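Local coordinates for protein putative phosphoenolpyruvate-dependent sugar phosphotransferase system (PTS) permease (Klebsiella pneumoniae subsp. pneumoniae, PDB 3MTQ) that probably serves as an EIIA component of the mannose type in a sugar phosphotransferase system, relaying phosphoryl groups during sugar uptake, at residues R22-A27 and I120-D125; N38-E41 and K46-D49. All blocks are in the same frame, centred on the assembly; numbering follows the deposited sequence. Where two conformers were deposited one is given.

Contact 1: residues R22-A27 and I120-D125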
ATOM      1  N   ARG A  22       0.105 -20.535  -9.072  1.00 28.85           N
ATOM      2  CA  ARG A  22       0.253 -19.553  -8.021  1.00 28.29           C
ATOM      3  C   ARG A  22      -0.967 -18.643  -8.086  1.00 27.39           C
ATOM      4  O   ARG A  22      -1.262 -18.107  -9.174  1.00 25.96           O
ATOM      5  CB  ARG A  22       1.543 -18.793  -8.263  1.00 29.06           C
ATOM      6  CG  ARG A  22       1.973 -17.809  -7.197  1.00 29.87           C
ATOM      7  CD  ARG A  22       3.389 -17.385  -7.479  1.00 31.37           C
ATOM      8  NE  ARG A  22       4.393 -18.305  -6.940  1.00 31.00           N
ATOM      9  CZ  ARG A  22       5.614 -18.486  -7.451  1.00 31.09           C
ATOM     10  NH1 ARG A  22       5.991 -17.861  -8.565  1.00 31.26           N
ATOM     11  NH2 ARG A  22       6.452 -19.333  -6.874  1.00 30.99           N
ATOM     12  N   HIS A  23      -1.662 -18.519  -6.934  1.00 25.26           N
ATOM     13  CA  HIS A  23      -2.786 -17.634  -6.755  1.00 26.35           C
ATOM     14  C   HIS A  23      -2.428 -16.573  -5.714  1.00 25.69           C
ATOM     15  O   HIS A  23      -1.665 -16.843  -4.781  1.00 25.41           O
ATOM     16  CB  HIS A  23      -4.029 -18.376  -6.254  1.00 26.91           C
ATOM     17  CG  HIS A  23      -4.385 -19.610  -7.030  1.00 29.65           C
ATOM     18  ND1 HIS A  23      -5.231 -19.586  -8.120  1.00 27.00           N
ATOM     19  CD2 HIS A  23      -4.094 -20.916  -6.807  1.00 30.84           C
ATOM     20  CE1 HIS A  23      -5.400 -20.817  -8.566  1.00 30.22           C
ATOM     21  NE2 HIS A  23      -4.727 -21.642  -7.782  1.00 29.83           N
ATOM     22  N   TYR A  24      -2.946 -15.362  -5.904  1.00 24.46           N
ATOM     23  CA  TYR A  24      -2.712 -14.265  -4.961  0.50 24.72           C
ATOM     24  C   TYR A  24      -4.034 -13.769  -4.380  1.00 24.75           C
ATOM     25  O   TYR A  24      -5.065 -13.697  -5.098  1.00 25.04           O
ATOM     26  CB  TYR A  24      -1.982 -13.098  -5.643  0.50 24.48           C
ATOM     27  CG  TYR A  24      -0.735 -13.461  -6.437  0.50 23.88           C
ATOM     28  CD1 TYR A  24       0.543 -13.231  -5.924  0.50 23.79           C
ATOM     29  CD2 TYR A  24      -0.834 -14.006  -7.709  0.50 24.98           C
ATOM     30  CE1 TYR A  24       1.669 -13.546  -6.651  0.50 23.11           C
ATOM     31  CE2 TYR A  24       0.289 -14.337  -8.442  0.50 25.74           C
ATOM     32  CZ  TYR A  24       1.542 -14.103  -7.906  0.50 24.75           C
ATOM     33  OH  TYR A  24       2.635 -14.430  -8.675  0.50 24.75           O
ATOM     34  N   ILE A  25      -4.015 -13.440  -3.088  1.00 23.82           N
ATOM     35  CA  ILE A  25      -5.143 -12.814  -2.413  1.00 23.16           C
ATOM     36  C   ILE A  25      -4.615 -11.488  -1.825  1.00 22.65           C
ATOM     37  O   ILE A  25      -3.551 -11.455  -1.132  1.00 21.85           O
ATOM     38  CB  ILE A  25      -5.734 -13.642  -1.277  1.00 22.15           C
ATOM     39  CG1 ILE A  25      -6.400 -14.909  -1.785  1.00 23.60           C
ATOM     40  CG2 ILE A  25      -6.718 -12.761  -0.453  1.00 22.63           C
ATOM     41  CD1 ILE A  25      -6.674 -15.928  -0.670  1.00 24.89           C
ATOM     42  N   PHE A  26      -5.281 -10.409  -2.179  1.00 21.73           N
ATOM     43  CA  PHE A  26      -5.092  -9.135  -1.500  1.00 21.71           C
ATOM     44  C   PHE A  26      -6.220  -9.026  -0.526  1.00 21.94           C
ATOM     45  O   PHE A  26      -7.431  -9.111  -0.913  1.00 19.44           O
ATOM     46  CB  PHE A  26      -5.130  -7.896  -2.405  1.00 22.40           C
ATOM     47  CG  PHE A  26      -4.084  -7.843  -3.499  1.00 23.23           C
ATOM     48  CD1 PHE A  26      -2.991  -8.717  -3.551  1.00 22.69           C
ATOM     49  CD2 PHE A  26      -4.189  -6.846  -4.465  1.00 22.74           C
ATOM     50  CE1 PHE A  26      -2.072  -8.624  -4.595  1.00 26.83           C
ATOM     51  CE2 PHE A  26      -3.257  -6.742  -5.483  1.00 25.82           C
ATOM     52  CZ  PHE A  26      -2.210  -7.628  -5.552  1.00 24.53           C
ATOM     53  N   ALA A  27      -5.860  -8.860   0.745  1.00 20.19           N
ATOM     54  CA  ALA A  27      -6.841  -8.781   1.816  1.00 20.74           C
ATOM     55  C   ALA A  27      -6.707  -7.510   2.651  1.00 21.58           C
ATOM     56  O   ALA A  27      -5.650  -7.181   3.171  1.00 21.72           O
ATOM     57  CB  ALA A  27      -6.825 -10.019   2.681  1.00 17.92           C
ATOM     58  N   ILE A 120       6.739  -9.575 -11.739  1.00 28.87           N
ATOM     59  CA  ILE A 120       7.990  -9.631 -12.548  1.00 29.75           C
ATOM     60  C   ILE A 120       8.745 -10.969 -12.408  1.00 29.47           C
ATOM     61  O   ILE A 120       9.065 -11.616 -13.404  1.00 27.78           O
ATOM     62  CB  ILE A 120       8.954  -8.464 -12.140  1.00 29.69           C
ATOM     63  CG1 ILE A 120       8.448  -7.141 -12.725  1.00 29.75           C
ATOM     64  CG2 ILE A 120      10.434  -8.720 -12.557  1.00 30.71           C
ATOM     65  CD1 ILE A 120       9.262  -5.978 -12.337  1.00 27.99           C
ATOM     66  N   SER A 121       9.009 -11.369 -11.157  1.00 29.63           N
ATOM     67  CA  SER A 121       9.670 -12.631 -10.846  1.00 29.13           C
ATOM     68  C   SER A 121       8.761 -13.840 -10.763  1.00 28.70           C
ATOM     69  O   SER A 121       9.017 -14.767 -10.049  1.00 29.54           O
ATOM     70  CB  SER A 121      10.420 -12.449  -9.535  1.00 29.33           C
ATOM     71  OG  SER A 121      11.333 -11.401  -9.698  1.00 30.75           O
ATOM     72  N   ALA A 122       7.661 -13.849 -11.504  1.00 28.52           N
ATOM     73  CA  ALA A 122       6.629 -14.855 -11.325  1.00 29.44           C
ATOM     74  C   ALA A 122       6.967 -16.249 -11.853  1.00 29.40           C
ATOM     75  O   ALA A 122       6.323 -17.229 -11.459  1.00 30.90           O
ATOM     76  CB  ALA A 122       5.362 -14.376 -11.982  1.00 28.58           C
ATOM     77  N   ALA A 123       7.964 -16.334 -12.726  1.00 29.15           N
ATOM     78  CA  ALA A 123       8.508 -17.623 -13.197  1.00 29.43           C
ATOM     79  C   ALA A 123       9.343 -18.326 -12.130  1.00 30.01           C
ATOM     80  O   ALA A 123       9.648 -19.502 -12.260  1.00 30.77           O
ATOM     81  CB  ALA A 123       9.351 -17.412 -14.446  1.00 28.37           C
ATOM     82  N   GLU A 124       9.712 -17.590 -11.082  1.00 31.53           N
ATOM     83  CA  GLU A 124      10.543 -18.104  -9.999  1.00 31.46           C
ATOM     84  C   GLU A 124       9.860 -19.284  -9.273  1.00 31.52           C
ATOM     85  O   GLU A 124       8.709 -19.182  -8.828  1.00 31.20           O
ATOM     86  CB  GLU A 124      10.866 -16.963  -9.015  1.00 31.84           C
ATOM     87  CG  GLU A 124      11.777 -17.348  -7.819  1.00 31.62           C
ATOM     88  CD  GLU A 124      13.058 -18.055  -8.281  1.00 32.36           C
ATOM     89  OE1 GLU A 124      13.869 -17.398  -8.973  1.00 31.61           O
ATOM     90  OE2 GLU A 124      13.228 -19.256  -7.966  1.00 29.16           O
ATOM     91  N   ASP A 125      10.566 -20.402  -9.189  1.00 31.78           N
ATOM     92  CA  ASP A 125      10.041 -21.611  -8.535  1.00 32.23           C
ATOM     93  C   ASP A 125      10.380 -21.741  -7.036  1.00 31.80           C
ATOM     94  O   ASP A 125       9.696 -22.461  -6.302  1.00 33.42           O
ATOM     95  CB  ASP A 125      10.488 -22.881  -9.291  1.00 32.78           C
ATOM     96  CG  ASP A 125      12.004 -23.033  -9.342  1.00 36.20           C
ATOM     97  OD1 ASP A 125      12.657 -22.261 -10.068  1.00 39.81           O
ATOM     98  OD2 ASP A 125      12.538 -23.939  -8.667  1.00 42.41           O
TER
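Arg22, at the start of the parallel-sheet strand 22-29, takes hold of a backbone carbonyl in the loop between helices 112-120 and 127-141. Both terminal nitrogens converge end-on upon Glu124 O: NH1 of Arg22 lies 3.0 Å from it and NH2 of Arg22 also 3.0 Å. This is a forked grip on one acceptor, and sharing costs linearity, since the NH1 bond bends to 146°. The oxygen lies almost exactly in the guanidinium plane, at its edge. NH1 approaches within the carbonyl plane, whereas NH2 is tilted modestly from it. A second carbonyl, Ala122 O, comes 3.0 Å from Arg22 NH1, but the angle is too poor for a hydrogen bond.

Beside this polar junction, Tyr24, two residues along the strand, makes only a marginal contact: in one of its two modelled conformers the hydroxyl comes near Ala122 CB, a doubtful approach. Arg22 can span the gap because CG stands anti to its backbone N (chi1 -174°) and the chain bends only at chi3, which turns the guanidinium toward the loop. The acceptor is presented by a type I turn from Ser121 to Glu124, closed by Glu124 N bonding to Ser121 O at 3.1 Å.

Farther out, Glu79 forms a salt bridge with Arg22 NE, and Thr127 is hydrogen-bonded to NH2, fixing the rotation of the flat group. The carboxylate of Glu124 points elsewhere, toward a salt bridge with Lys129 and the backbone N of Asn126.

Such bonding ties the loop between two helices to the sheet through its main chain. The side-chain charge of Glu124 is not in contact with Arg22, whose positive charge is probably balanced mainly by Glu79, its salt-bridge partner; the forked bond would probably polarise the Glu124 carbonyl.

Contact 2: residues N38-E41 and K46-D49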
ATOM      1  N   ASN A  38      -6.333  -2.301  -8.947  1.00 25.30           N
ATOM      2  CA  ASN A  38      -6.510  -1.310 -10.020  1.00 25.35           C
ATOM      3  C   ASN A  38      -5.176  -0.727 -10.488  1.00 25.59           C
ATOM      4  O   ASN A  38      -4.885  -0.693 -11.687  1.00 26.83           O
ATOM      5  CB  ASN A  38      -7.502  -0.240  -9.587  1.00 24.53           C
ATOM      6  CG  ASN A  38      -7.861   0.699 -10.689  1.00 26.27           C
ATOM      7  OD1 ASN A  38      -7.909   1.918 -10.482  1.00 26.73           O
ATOM      8  ND2 ASN A  38      -8.129   0.152 -11.878  1.00 28.16           N
ATOM      9  N   SER A  39      -4.335  -0.327  -9.541  1.00 24.75           N
ATOM     10  CA  SER A  39      -3.002   0.179  -9.836  1.00 24.45           C
ATOM     11  C   SER A  39      -2.169  -0.815 -10.641  1.00 22.80           C
ATOM     12  O   SER A  39      -1.544  -0.447 -11.651  1.00 22.20           O
ATOM     13  CB  SER A  39      -2.281   0.533  -8.546  1.00 24.59           C
ATOM     14  OG  SER A  39      -2.889   1.639  -7.913  1.00 26.89           O
ATOM     15  N   VAL A  40      -2.157  -2.043 -10.153  1.00 22.79           N
ATOM     16  CA  VAL A  40      -1.368  -3.139 -10.695  1.00 22.81           C
ATOM     17  C   VAL A  40      -1.789  -3.381 -12.129  1.00 23.57           C
ATOM     18  O   VAL A  40      -0.982  -3.600 -13.007  1.00 22.23           O
ATOM     19  CB  VAL A  40      -1.569  -4.415  -9.850  1.00 23.36           C
ATOM     20  CG1 VAL A  40      -0.980  -5.685 -10.557  1.00 24.48           C
ATOM     21  CG2 VAL A  40      -1.055  -4.227  -8.389  1.00 21.30           C
ATOM     22  N   GLU A  41      -3.097  -3.349 -12.360  1.00 23.38           N
ATOM     23  CA  GLU A  41      -3.629  -3.664 -13.675  1.00 24.84           C
ATOM     24  C   GLU A  41      -3.444  -2.557 -14.690  1.00 24.75           C
ATOM     25  O   GLU A  41      -3.309  -2.822 -15.869  1.00 25.77           O
ATOM     26  CB  GLU A  41      -5.079  -4.042 -13.557  1.00 24.79           C
ATOM     27  CG  GLU A  41      -5.275  -5.372 -12.844  1.00 27.25           C
ATOM     28  CD  GLU A  41      -6.723  -5.842 -12.916  1.00 26.66           C
ATOM     29  OE1 GLU A  41      -7.611  -4.965 -13.007  1.00 31.75           O
ATOM     30  OE2 GLU A  41      -6.950  -7.086 -12.894  1.00 29.18           O
ATOM     31  N   LYS A  46      -4.587  -6.747 -16.867  1.00 27.89           N
ATOM     32  CA  LYS A  46      -5.519  -7.515 -16.031  1.00 29.81           C
ATOM     33  C   LYS A  46      -4.889  -8.737 -15.354  1.00 28.97           C
ATOM     34  O   LYS A  46      -4.068  -9.426 -15.931  1.00 29.19           O
ATOM     35  CB  LYS A  46      -6.791  -7.913 -16.822  1.00 30.35           C
ATOM     36  CG  LYS A  46      -7.945  -6.890 -16.683  1.00 34.52           C
ATOM     37  CD  LYS A  46      -8.739  -6.674 -17.981  1.00 38.89           C
ATOM     38  CE  LYS A  46      -9.782  -5.507 -17.859  1.00 41.10           C
ATOM     39  NZ  LYS A  46      -9.956  -4.695 -19.150  1.00 41.18           N
ATOM     40  N   GLN A  47      -5.294  -8.969 -14.111  1.00 28.68           N
ATOM     41  CA  GLN A  47      -4.701  -9.997 -13.293  1.00 29.93           C
ATOM     42  C   GLN A  47      -5.726 -11.042 -12.863  1.00 29.53           C
ATOM     43  O   GLN A  47      -6.255 -11.000 -11.764  1.00 29.18           O
ATOM     44  CB  GLN A  47      -4.000  -9.366 -12.085  1.00 29.77           C
ATOM     45  CG  GLN A  47      -2.832  -8.426 -12.456  1.00 29.82           C
ATOM     46  CD  GLN A  47      -1.665  -9.157 -13.111  1.00 30.63           C
ATOM     47  OE1 GLN A  47      -1.365 -10.304 -12.762  1.00 31.33           O
ATOM     48  NE2 GLN A  47      -1.005  -8.499 -14.093  1.00 29.33           N
ATOM     49  N   PRO A  48      -5.937 -12.043 -13.720  1.00 30.90           N
ATOM     50  CA  PRO A  48      -6.932 -13.067 -13.469  1.00 30.94           C
ATOM     51  C   PRO A  48      -6.680 -13.894 -12.197  1.00 30.42           C
ATOM     52  O   PRO A  48      -7.633 -14.390 -11.612  1.00 30.51           O
ATOM     53  CB  PRO A  48      -6.857 -13.953 -14.721  1.00 31.52           C
ATOM     54  CG  PRO A  48      -5.585 -13.701 -15.334  1.00 32.53           C
ATOM     55  CD  PRO A  48      -5.148 -12.318 -14.936  1.00 31.23           C
ATOM     56  N   ASP A  49      -5.422 -14.010 -11.751  1.00 29.97           N
ATOM     57  CA  ASP A  49      -5.118 -14.799 -10.569  1.00 30.08           C
ATOM     58  C   ASP A  49      -4.906 -14.034  -9.266  1.00 29.79           C
ATOM     59  O   ASP A  49      -4.426 -14.614  -8.267  1.00 29.88           O
ATOM     60  CB  ASP A  49      -3.921 -15.695 -10.866  1.00 31.12           C
ATOM     61  CG  ASP A  49      -4.216 -16.652 -12.006  1.00 32.70           C
ATOM     62  OD1 ASP A  49      -5.274 -17.322 -11.916  1.00 35.65           O
ATOM     63  OD2 ASP A  49      -3.450 -16.666 -13.000  1.00 34.68           O
TER
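Glu41, near the end of helix 32-44, reaches forward to the backbone of Gln47 and so ties down the helix-to-strand connection of a beta-alpha-beta crossover. Val40 belongs to the same helix, while Lys46 and Gln47 lie in the loop leading to strand 50-55, which is parallel to strand 22-29.

The polar part consists of a hydrogen bond from Gln47 N to Glu41 OE2, 2.8 Å long and nearly straight at 162°. It reaches the carboxylate oxygen on its anti side, 30° out of the carboxylate plane. Glu41 achieves this with CG anti to its own carbonyl carbon (chi1 -69°) and an extended chain beyond, which carries the carboxylate out to the Gln47 amide. The side-chain amide of Gln47 turns instead to Gly45 O, which NE2 donates to.

Attraction between charges is at most a distant effect, because Glu41 OE1 and Lys46 NZ stand 6.6 Å apart. Lys46 contributes the base of its chain rather than its ammonium group: its CA is 3.5 Å from Glu41 OE2, and its CB and CG pass beside that oxygen.

Apolar packing is supplied from the buried side. Val40 rests on Leu112, Ile115 and Leu119 of helix 112-120, and Gln47 shares Leu119 with it. Elsewhere on the same helical segment, Asn38 and Ser39 bond to Ser31 and His29 of the second subunit. Across the contact itself, the Val40 and Gln47 side chains meet at about a right angle, with Val40 CG1 3.8 Å from Gln47 CG.

How the contacts relate
The two contacts have centres about 12 Å apart. Contact 1 lies on strand 22-29 of the parallel four-stranded sheet, while contact 2 belongs to the connection between that strand and its neighbour 50-55. Along the chain, strand 22-29 leads into helix 32-44 and then the 46-49 loop, so contact 2 falls wholly between the halves of contact 1, whose second half follows much later, after helix 112-120. They meet where Asp49 O lies 2.9 Å from Tyr24 N, a probable hydrogen bond bringing the entry to strand 50-55 alongside strand 22-29. Helix 112-120 is common to both: Ile115 touches Phe26 of segment 22-27 as well as Val40 of contact 2. A local crossover and a distant loop are thus joined at one end of the sheet.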